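Putative isomerase (PDB 2PPG) is a putative isomerase of the enolase superfamily, built from a mandelate racemase/muconate lactonizing enzyme-type N-terminal domain and a TIM-barrel-like C-terminal domain. Local coordinates at residues Gly150-Ile156 / Ser334-Val340; Met277-Val281 / Tyr307-Ile313. All coordinates share one frame; numbering follows the deposited sequence.

Interaction 1: Gly150-Ile156 / Ser334-Val340; sequences GQRRDRI and SAALANV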
loop_
_atom_site.group_PDB
_atom_site.type_symbol
_atom_site.label_atom_id
_atom_site.label_comp_id
_atom_site.label_asym_id
_atom_site.label_seq_id
_atom_site.Cartn_x
_atom_site.Cartn_y
_atom_site.Cartn_z
ATOM N N GLY A 150 1.325 36.701 13.265
ATOM C CA GLY A 150 0.994 37.167 14.602
ATOM C C GLY A 150 1.954 36.726 15.689
ATOM O O GLY A 150 2.676 35.737 15.545
ATOM N N GLN A 151 1.961 37.460 16.794
ATOM C CA GLN A 151 2.713 37.010 17.945
ATOM C C GLN A 151 1.813 36.184 18.858
ATOM O O GLN A 151 0.896 36.703 19.487
ATOM C CB GLN A 151 3.316 38.182 18.696
ATOM C CG GLN A 151 4.131 37.744 19.877
ATOM C CD GLN A 151 5.117 38.793 20.325
ATOM O OE1 GLN A 151 5.409 39.744 19.596
ATOM N NE2 GLN A 151 5.648 38.624 21.529
ATOM N N ARG A 152 2.082 34.894 18.925
ATOM C CA ARG A 152 1.242 34.009 19.700
ATOM C C ARG A 152 1.730 33.897 21.147
ATOM O O ARG A 152 1.059 33.312 21.993
ATOM C CB ARG A 152 1.182 32.628 19.024
ATOM C CG ARG A 152 0.432 32.653 17.693
ATOM C CD ARG A 152 0.620 31.389 16.850
ATOM N NE ARG A 152 0.301 31.642 15.442
ATOM C CZ ARG A 152 -0.736 31.113 14.798
ATOM N NH1 ARG A 152 -1.556 30.281 15.430
ATOM N NH2 ARG A 152 -0.951 31.402 13.519
ATOM N N ARG A 153 2.866 34.523 21.435
ATOM C CA ARG A 153 3.728 34.059 22.500
ATOM C C ARG A 153 4.850 35.089 22.693
ATOM O O ARG A 153 5.474 35.505 21.713
ATOM C CB ARG A 153 4.346 32.767 21.956
ATOM C CG ARG A 153 4.688 31.673 22.911
ATOM C CD ARG A 153 5.324 30.519 22.136
ATOM N NE ARG A 153 4.320 29.638 21.544
ATOM C CZ ARG A 153 3.982 29.614 20.253
ATOM N NH1 ARG A 153 4.570 30.426 19.386
ATOM N NH2 ARG A 153 3.050 28.774 19.829
ATOM N N ASP A 154 5.135 35.516 23.920
ATOM C CA ASP A 154 6.344 36.343 24.111
ATOM C C ASP A 154 7.439 35.697 24.972
ATOM O O ASP A 154 8.557 36.211 25.066
ATOM C CB ASP A 154 6.040 37.792 24.515
ATOM C CG ASP A 154 5.530 37.922 25.925
ATOM O OD1 ASP A 154 5.355 39.085 26.350
ATOM O OD2 ASP A 154 5.306 36.890 26.601
ATOM N N ARG A 155 7.097 34.577 25.599
ATOM C CA ARG A 155 8.105 33.695 26.165
ATOM C C ARG A 155 8.063 32.370 25.403
ATOM O O ARG A 155 7.020 31.951 24.906
ATOM C CB ARG A 155 7.870 33.420 27.657
ATOM C CG ARG A 155 7.671 34.620 28.577
ATOM C CD ARG A 155 8.959 35.344 28.875
ATOM N NE ARG A 155 8.963 36.652 28.238
ATOM C CZ ARG A 155 8.943 37.800 28.904
ATOM N NH1 ARG A 155 8.945 38.946 28.246
ATOM N NH2 ARG A 155 8.942 37.801 30.228
ATOM N N ILE A 156 9.201 31.704 25.328
ATOM C CA ILE A 156 9.263 30.380 24.751
ATOM C C ILE A 156 10.067 29.511 25.696
ATOM O O ILE A 156 11.157 29.894 26.118
ATOM C CB ILE A 156 9.936 30.391 23.351
ATOM C CG1 ILE A 156 9.093 31.216 22.372
ATOM C CG2 ILE A 156 10.135 28.951 22.842
ATOM C CD1 ILE A 156 9.779 31.629 21.096
ATOM N N SER A 334 9.535 31.351 15.801
ATOM C CA SER A 334 8.903 30.525 16.829
ATOM C C SER A 334 7.742 31.281 17.453
ATOM O O SER A 334 6.732 30.679 17.800
ATOM C CB SER A 334 9.894 30.082 17.911
ATOM O OG SER A 334 10.924 29.267 17.379
ATOM N N ALA A 335 7.864 32.601 17.570
ATOM C CA ALA A 335 6.798 33.399 18.193
ATOM C C ALA A 335 5.505 33.409 17.369
ATOM O O ALA A 335 4.422 33.620 17.909
ATOM C CB ALA A 335 7.278 34.834 18.478
ATOM N N ALA A 336 5.632 33.167 16.065
ATOM C CA ALA A 336 4.505 33.256 15.129
ATOM C C ALA A 336 3.916 31.896 14.753
ATOM O O ALA A 336 2.959 31.823 13.995
ATOM C CB ALA A 336 4.947 33.988 13.879
ATOM N N LEU A 337 4.511 30.825 15.267
ATOM C CA LEU A 337 4.121 29.469 14.916
ATOM C C LEU A 337 3.229 28.825 15.983
ATOM O O LEU A 337 3.525 28.874 17.176
ATOM C CB LEU A 337 5.366 28.619 14.720
ATOM C CG LEU A 337 6.138 28.820 13.419
ATOM C CD1 LEU A 337 7.418 28.047 13.523
ATOM C CD2 LEU A 337 5.351 28.382 12.188
ATOM N N ALA A 338 2.144 28.201 15.547
ATOM C CA ALA A 338 1.245 27.523 16.474
ATOM C C ALA A 338 1.914 26.359 17.208
ATOM O O ALA A 338 1.740 26.194 18.417
ATOM C CB ALA A 338 0.032 27.041 15.736
ATOM N N ASN A 339 2.699 25.572 16.481
ATOM C CA ASN A 339 3.183 24.290 16.983
ATOM C C ASN A 339 4.487 24.275 17.794
ATOM O O ASN A 339 4.999 23.188 18.102
ATOM C CB ASN A 339 3.286 23.276 15.827
ATOM C CG ASN A 339 1.948 22.663 15.469
ATOM O OD1 ASN A 339 0.906 23.309 15.584
ATOM N ND2 ASN A 339 1.971 21.411 15.020
ATOM N N VAL A 340 5.014 25.452 18.143
ATOM C CA VAL A 340 6.275 25.532 18.907
ATOM C C VAL A 340 6.157 25.232 20.405
ATOM O O VAL A 340 5.648 26.023 21.180
ATOM C CB VAL A 340 7.035 26.858 18.672
ATOM C CG1 VAL A 340 8.284 26.917 19.547
ATOM C CG2 VAL A 340 7.428 26.970 17.203
#
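Arg-153 reaches across to the carbonyl oxygen of Leu-337 and holds it with the end of its guanidinium: NH2 lies 2.7 Å from Leu-337 O and NH1 2.9 Å from the same atom. The oxygen lies close to the guanidinium plane, between the two N-H groups, so both hydrogen bonds are bent (about 141° from NH2); the forked end of arginine suits such a shared acceptor. The bend at chi3 (-84°) turns the group toward the carbonyls where the chain leaves helix 325-336.

The backbone contributes a nearly straight bond from Arg-152 N to Ala-335 O (2.9 Å, 166°). Gly-150 O, meanwhile, receives a CA-H...O contact from Ala-336 CA at 3.1 Å; the positive phi of Gly-150 would press a CB against the preceding carbonyl, which explains the glycine.

In the TIM-barrel-like domain this joins the chain entering strand 155-161 to the C-terminal end of helix 325-336, just before strand 343-345, which pairs parallel with 155-161.

Arg-152 NE makes a weak hydrogen bond to Ala-336 O at 3.0 Å, while its NH1 forms a salt bridge to Asp-105 of the second subunit.

Apolar packing comes from Ile-156, whose CD1 touches Ser-334 CB at 3.5 Å and whose CG2 lies 4.3 Å from Val-340 CG1. Small side chains suit the helix end: the methyl of Ala-335 rests 3.8 Å from Arg-153 O.

Interaction 2: Met277-Val281 / Tyr307-Ile313; sequences MVPRV and YAHVHHI
Val-281 CG2 sits over the face of the His-311 ring, 4.1 Å from its centroid and 11° off the normal, a CH-pi contact from helix 274-282 to the residue just past the end of the next helix, 293-310, in the TIM-barrel-like domain. The same methyl meets the edge of the Tyr-307 ring at CE2 (3.7 Å), so a beta-branched valine serves both rings while its CG1 also packs against Ile-313 CD1. Val-278 crosses the phenol end of Tyr-307 at about a right angle.

Met-277, present as selenomethionine, makes an oblique Met-aromatic contact, with SE 5.2 Å from the Tyr-307 ring centroid. With CG anti to the backbone N (chi1 -165°) and the chain extended beyond it, the long flexible side chain carries CE past the ring to Ala-308 CB, where the small alanine lets the methyl come close.

Behind this layer, a Schellman motif ends helix 293-310: Ile-313 N bonds to Ala-308 O, and His-312, at positive phi, bonds through N to His-309 O. The turn brings Ile-313 back toward helix 274-282. The His-311 ring also lies against a face of Tyr-307, its CD2 3.4 Å above that plane, and its NE2 is hydrogen-bonded to Tyr-307 OH of the second subunit.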
loop_
_atom_site.group_PDB
_atom_site.type_symbol
_atom_site.label_atom_id
_atom_site.label_comp_id
_atom_site.label_asym_id
_atom_site.label_seq_id
_atom_site.Cartn_x
_atom_site.Cartn_y
_atom_site.Cartn_z
HETATM N N MSE A 277 11.316 17.907 4.137
HETATM C CA MSE A 277 10.347 17.421 5.133
HETATM C C MSE A 277 9.326 16.392 4.633
HETATM O O MSE A 277 9.030 15.415 5.322
HETATM C CB MSE A 277 9.592 18.591 5.752
HETATM C CG MSE A 277 8.864 18.190 6.999
HETATM SE SE MSE A 277 8.162 19.661 8.054
HETATM C CE MSE A 277 7.299 18.614 9.483
ATOM N N VAL A 278 8.785 16.639 3.442
ATOM C CA VAL A 278 7.723 15.822 2.851
ATOM C C VAL A 278 7.924 14.297 2.950
ATOM O O VAL A 278 7.057 13.592 3.471
ATOM C CB VAL A 278 7.482 16.240 1.382
ATOM C CG1 VAL A 278 6.391 15.394 0.737
ATOM C CG2 VAL A 278 7.128 17.708 1.328
ATOM N N PRO A 279 9.065 13.782 2.457
ATOM C CA PRO A 279 9.270 12.340 2.508
ATOM C C PRO A 279 9.235 11.786 3.914
ATOM O O PRO A 279 8.688 10.707 4.133
ATOM C CB PRO A 279 10.665 12.177 1.916
ATOM C CG PRO A 279 10.804 13.360 1.004
ATOM C CD PRO A 279 10.212 14.457 1.824
ATOM N N ARG A 280 9.784 12.520 4.871
ATOM C CA ARG A 280 9.799 12.046 6.253
ATOM C C ARG A 280 8.412 12.005 6.909
ATOM O O ARG A 280 8.136 11.088 7.685
ATOM C CB ARG A 280 10.801 12.830 7.114
ATOM C CG ARG A 280 12.288 12.466 6.878
ATOM C CD ARG A 280 12.876 13.189 5.664
ATOM N NE ARG A 280 14.313 12.968 5.497
ATOM C CZ ARG A 280 15.029 13.411 4.464
ATOM N NH1 ARG A 280 14.456 14.104 3.495
ATOM N NH2 ARG A 280 16.326 13.157 4.396
ATOM N N VAL A 281 7.540 12.978 6.617
ATOM C CA VAL A 281 6.184 12.920 7.180
ATOM C C VAL A 281 5.339 11.893 6.435
ATOM O O VAL A 281 4.542 11.173 7.046
ATOM C CB VAL A 281 5.450 14.302 7.276
ATOM C CG1 VAL A 281 6.439 15.449 7.323
ATOM C CG2 VAL A 281 4.439 14.482 6.160
ATOM N N TYR A 307 3.943 23.386 7.571
ATOM C CA TYR A 307 3.764 21.986 7.246
ATOM C C TYR A 307 3.583 21.118 8.504
ATOM O O TYR A 307 2.762 20.219 8.516
ATOM C CB TYR A 307 4.936 21.486 6.411
ATOM C CG TYR A 307 4.600 20.329 5.490
ATOM C CD1 TYR A 307 3.984 20.549 4.256
ATOM C CD2 TYR A 307 4.926 19.017 5.845
ATOM C CE1 TYR A 307 3.685 19.495 3.409
ATOM C CE2 TYR A 307 4.637 17.954 5.007
ATOM C CZ TYR A 307 4.010 18.196 3.790
ATOM O OH TYR A 307 3.711 17.134 2.963
ATOM N N ALA A 308 4.336 21.394 9.561
ATOM C CA ALA A 308 4.178 20.639 10.799
ATOM C C ALA A 308 2.794 20.857 11.411
ATOM O O ALA A 308 2.216 19.943 11.976
ATOM C CB ALA A 308 5.252 21.016 11.794
ATOM N N HIS A 309 2.289 22.081 11.292
ATOM C CA HIS A 309 0.957 22.463 11.743
ATOM C C HIS A 309 -0.108 21.640 11.027
ATOM O O HIS A 309 -0.879 20.899 11.650
ATOM C CB HIS A 309 0.747 23.944 11.442
ATOM C CG HIS A 309 -0.594 24.463 11.848
ATOM N ND1 HIS A 309 -0.847 24.954 13.110
ATOM C CD2 HIS A 309 -1.753 24.584 11.157
ATOM C CE1 HIS A 309 -2.106 25.351 13.183
ATOM N NE2 HIS A 309 -2.677 25.138 12.011
ATOM N N VAL A 310 -0.138 21.790 9.709
ATOM C CA VAL A 310 -0.972 20.977 8.841
ATOM C C VAL A 310 -0.882 19.485 9.188
ATOM O O VAL A 310 -1.903 18.809 9.261
ATOM C CB VAL A 310 -0.579 21.183 7.355
ATOM C CG1 VAL A 310 -1.070 20.038 6.508
ATOM C CG2 VAL A 310 -1.129 22.487 6.835
ATOM N N HIS A 311 0.331 18.980 9.413
ATOM C CA HIS A 311 0.523 17.545 9.605
ATOM C C HIS A 311 0.648 17.095 11.052
ATOM O O HIS A 311 1.091 15.975 11.311
ATOM C CB HIS A 311 1.690 17.036 8.760
ATOM C CG HIS A 311 1.326 16.836 7.326
ATOM N ND1 HIS A 311 0.670 15.709 6.883
ATOM C CD2 HIS A 311 1.482 17.635 6.242
ATOM C CE1 HIS A 311 0.450 15.816 5.581
ATOM N NE2 HIS A 311 0.934 16.974 5.168
ATOM N N HIS A 312 0.253 17.969 11.976
ATOM C CA HIS A 312 0.195 17.668 13.416
ATOM C C HIS A 312 1.484 17.161 14.021
ATOM O O HIS A 312 1.514 16.100 14.646
ATOM C CB HIS A 312 -0.957 16.709 13.718
ATOM C CG HIS A 312 -2.268 17.231 13.245
ATOM N ND1 HIS A 312 -2.691 17.088 11.941
ATOM C CD2 HIS A 312 -3.207 17.974 13.872
ATOM C CE1 HIS A 312 -3.853 17.695 11.794
ATOM N NE2 HIS A 312 -4.189 18.237 12.952
ATOM N N ILE A 313 2.537 17.943 13.837
ATOM C CA ILE A 313 3.875 17.600 14.289
ATOM C C ILE A 313 4.394 18.760 15.148
ATOM O O ILE A 313 4.156 19.919 14.834
ATOM C CB ILE A 313 4.766 17.310 13.079
ATOM C CG1 ILE A 313 4.378 15.959 12.474
ATOM C CG2 ILE A 313 6.237 17.336 13.442
ATOM C CD1 ILE A 313 5.066 15.644 11.184
#

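Interactions 1 and 2 have centres about 18 Å apart and meet chiefly at Asn-339 and Ala-338. Asn-339 ND2 lies 2.7 Å from Ile-313 O, a probable hydrogen bond that ties the chain beyond helix 325-336 to the turn after helix 293-310. Beside it, Ala-338 CB packs 3.5 Å from His-309 ND1. Along the sequence, both segments of interaction 2 fall between those of interaction 1: 277-281 with 307-313 joins neighbouring helices, whereas 150-156 with 334-340 brings together distant parts of the chain near strands 155-161 and 343-345. Both contacts reach the second subunit, interaction 1 through Gln-151 and Arg-152, interaction 2 notably through Tyr-307 and His-311.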